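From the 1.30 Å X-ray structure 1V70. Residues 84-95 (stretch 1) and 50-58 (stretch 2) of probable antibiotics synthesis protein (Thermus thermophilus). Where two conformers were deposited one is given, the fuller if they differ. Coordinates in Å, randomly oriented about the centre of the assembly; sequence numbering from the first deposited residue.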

# COMPACT_ATOMS: atom_id res chain seq x y z
N PRO A 84 1.98 -20.01 -3.65
CA PRO A 84 3.42 -19.75 -3.80
C PRO A 84 3.53 -18.43 -4.55
O PRO A 84 2.84 -18.22 -5.55
CB PRO A 84 3.90 -20.94 -4.62
CG PRO A 84 2.96 -22.04 -4.20
CD PRO A 84 1.63 -21.33 -4.21
N HIS A 85 4.38 -17.53 -4.08
CA HIS A 85 4.52 -16.24 -4.75
C HIS A 85 5.93 -15.67 -4.64
O HIS A 85 6.67 -15.97 -3.70
CB HIS A 85 3.53 -15.24 -4.15
CG HIS A 85 3.78 -14.94 -2.70
ND1 HIS A 85 3.42 -15.82 -1.69
CD2 HIS A 85 4.42 -13.92 -2.10
CE1 HIS A 85 3.84 -15.34 -0.53
NE2 HIS A 85 4.45 -14.19 -0.75
N GLY A 86 6.28 -14.84 -5.61
CA GLY A 86 7.59 -14.22 -5.61
C GLY A 86 7.60 -13.09 -6.62
O GLY A 86 6.62 -12.87 -7.33
N VAL A 87 8.71 -12.37 -6.69
CA VAL A 87 8.85 -11.28 -7.64
C VAL A 87 10.30 -11.21 -8.11
O VAL A 87 11.22 -11.41 -7.32
CB VAL A 87 8.41 -9.91 -7.02
CG1 VAL A 87 9.32 -9.54 -5.85
CG2 VAL A 87 8.43 -8.84 -8.07
N ARG A 88 10.49 -10.95 -9.40
CA ARG A 88 11.81 -10.92 -10.02
C ARG A 88 11.97 -9.66 -10.86
O ARG A 88 11.08 -9.26 -11.60
CB ARG A 88 11.98 -12.14 -10.93
CG ARG A 88 11.59 -13.46 -10.27
CD ARG A 88 11.98 -14.67 -11.14
NE ARG A 88 11.69 -14.42 -12.55
CZ ARG A 88 10.55 -14.93 -13.07
NH1 ARG A 88 9.71 -15.58 -12.29
NH2 ARG A 88 10.31 -14.79 -14.38
N ASN A 89 13.13 -9.02 -10.81
CA ASN A 89 13.38 -7.88 -11.67
C ASN A 89 14.15 -8.40 -12.87
O ASN A 89 15.36 -8.64 -12.78
CB ASN A 89 14.20 -6.80 -10.95
CG ASN A 89 14.37 -5.56 -11.80
OD1 ASN A 89 14.11 -5.58 -13.01
ND2 ASN A 89 14.82 -4.47 -11.19
N GLU A 90 13.45 -8.60 -13.98
CA GLU A 90 14.08 -9.10 -15.20
C GLU A 90 14.35 -7.97 -16.18
O GLU A 90 14.68 -8.20 -17.34
CB GLU A 90 13.16 -10.14 -15.87
CG GLU A 90 12.96 -11.42 -15.04
CD GLU A 90 14.26 -12.17 -14.83
OE1 GLU A 90 15.23 -11.88 -15.52
OE2 GLU A 90 14.29 -13.04 -13.97
N SER A 91 14.22 -6.73 -15.72
CA SER A 91 14.46 -5.57 -16.57
C SER A 91 15.91 -5.11 -16.43
O SER A 91 16.70 -5.73 -15.72
CB SER A 91 13.54 -4.41 -16.17
OG SER A 91 13.99 -3.78 -14.98
N ALA A 92 16.24 -4.02 -17.12
CA ALA A 92 17.60 -3.48 -17.07
C ALA A 92 17.67 -2.24 -16.19
O ALA A 92 18.66 -1.50 -16.22
CB ALA A 92 18.07 -3.15 -18.49
N SER A 93 16.63 -2.02 -15.39
CA SER A 93 16.58 -0.86 -14.50
C SER A 93 16.08 -1.27 -13.11
O SER A 93 15.45 -2.31 -12.95
CB SER A 93 15.65 0.21 -15.07
OG SER A 93 16.10 0.65 -16.34
N PRO A 94 16.36 -0.44 -12.10
CA PRO A 94 15.89 -0.77 -10.75
C PRO A 94 14.37 -0.73 -10.66
O PRO A 94 13.70 -0.14 -11.51
CB PRO A 94 16.54 0.31 -9.88
CG PRO A 94 17.79 0.67 -10.65
CD PRO A 94 17.27 0.72 -12.06
N ALA A 95 13.83 -1.36 -9.63
CA ALA A 95 12.39 -1.37 -9.40
C ALA A 95 12.15 -1.19 -7.91
O ALA A 95 12.94 -1.66 -7.08
CB ALA A 95 11.78 -2.69 -9.87
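Stretch 2, residues 50-58: DKVYYALEG

Stretch 2 begins as an extended strand running in nearly the same direction as the strand through Gly 86 and Val 87; the two axes cross at 18° and approach no closer than 9.7 Å. At that spacing the backbones do not pair, and the gap is bridged by side chains. Asp 50 points its CA-to-CB bond away from stretch 1, and the alternation of the strand then turns Lys 51 toward it. Lys 51, extended but for an m rotamer at chi3, brings NZ to His 85 NE2, donating a hydrogen bond of 3.1 Å near the plane of the imidazole. Tyr 53, with chi1 in m, has the largest area covered by stretch 1. Its OH lies 3.2 Å from His 85 CD2, at the edge of the imidazole, and 3.8 Å from Gly 86 CA, while its CE1 packs 4.0 Å from Val 87 CG1, an apolar contact. Tyr 54 and Ala 55 make no contact, and the chain turns a corner at Leu 56. Beyond it the backbones meet directly: Glu 57 O accepts a CA-H...O contact from Ala 95 CA at 3.2 Å. Gly 58, at positive phi, sets its CA 3.7 Å from Pro 94 O and 4.2 Å from Ala 95 CA; a CB here would clash with both of those atoms.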

# COMPACT_ATOMS: atom_id res chain seq x y z
N ASP A 50 -1.77 -12.79 3.79
CA ASP A 50 -2.00 -12.38 2.41
C ASP A 50 -0.95 -11.32 2.12
O ASP A 50 -0.49 -10.63 3.03
CB ASP A 50 -3.39 -11.77 2.22
CG ASP A 50 -4.51 -12.79 2.36
OD1 ASP A 50 -4.31 -13.96 2.00
OD2 ASP A 50 -5.60 -12.40 2.82
N LYS A 51 -0.56 -11.19 0.86
CA LYS A 51 0.42 -10.18 0.49
C LYS A 51 0.01 -9.47 -0.79
O LYS A 51 -0.59 -10.08 -1.68
CB LYS A 51 1.80 -10.83 0.29
CG LYS A 51 2.88 -9.84 -0.12
CD LYS A 51 4.19 -10.54 -0.44
CE LYS A 51 4.79 -11.20 0.78
NZ LYS A 51 6.07 -11.88 0.45
N VAL A 52 0.29 -8.18 -0.86
CA VAL A 52 -0.02 -7.40 -2.05
C VAL A 52 1.22 -6.62 -2.47
O VAL A 52 1.85 -5.94 -1.65
CB VAL A 52 -1.16 -6.39 -1.81
CG1 VAL A 52 -1.40 -5.57 -3.08
CG2 VAL A 52 -2.44 -7.12 -1.42
N TYR A 53 1.58 -6.74 -3.74
CA TYR A 53 2.71 -6.03 -4.33
C TYR A 53 2.16 -4.87 -5.15
O TYR A 53 1.23 -5.06 -5.93
CB TYR A 53 3.49 -6.92 -5.30
CG TYR A 53 4.16 -8.13 -4.71
CD1 TYR A 53 5.37 -8.03 -4.03
CD2 TYR A 53 3.62 -9.40 -4.91
CE1 TYR A 53 6.04 -9.16 -3.57
CE2 TYR A 53 4.27 -10.54 -4.46
CZ TYR A 53 5.48 -10.41 -3.79
OH TYR A 53 6.14 -11.55 -3.38
N TYR A 54 2.72 -3.68 -4.97
CA TYR A 54 2.31 -2.50 -5.75
C TYR A 54 3.58 -1.89 -6.34
O TYR A 54 4.54 -1.62 -5.61
CB TYR A 54 1.60 -1.48 -4.86
CG TYR A 54 1.30 -0.18 -5.58
CD1 TYR A 54 0.29 -0.11 -6.54
CD2 TYR A 54 2.04 0.97 -5.33
CE1 TYR A 54 0.03 1.07 -7.23
CE2 TYR A 54 1.79 2.16 -6.01
CZ TYR A 54 0.78 2.20 -6.96
OH TYR A 54 0.52 3.38 -7.63
N ALA A 55 3.60 -1.68 -7.65
CA ALA A 55 4.78 -1.11 -8.30
C ALA A 55 4.83 0.41 -8.22
O ALA A 55 3.95 1.10 -8.74
CB ALA A 55 4.84 -1.58 -9.76
N LEU A 56 5.86 0.93 -7.57
CA LEU A 56 6.06 2.37 -7.43
C LEU A 56 6.92 2.89 -8.58
O LEU A 56 6.65 3.94 -9.15
CB LEU A 56 6.75 2.69 -6.10
CG LEU A 56 5.96 2.40 -4.82
CD1 LEU A 56 6.91 2.45 -3.63
CD2 LEU A 56 4.84 3.41 -4.67
N GLU A 57 7.97 2.14 -8.90
CA GLU A 57 8.94 2.49 -9.95
C GLU A 57 9.43 1.24 -10.64
O GLU A 57 9.64 0.20 -10.02
CB GLU A 57 10.16 3.24 -9.38
CG GLU A 57 9.83 4.51 -8.59
CD GLU A 57 11.11 5.27 -8.28
OE1 GLU A 57 12.08 4.64 -7.87
OE2 GLU A 57 11.13 6.48 -8.45
N GLY A 58 9.68 1.32 -11.94
CA GLY A 58 10.22 0.19 -12.67
C GLY A 58 9.19 -0.90 -12.92
O GLY A 58 7.99 -0.71 -12.67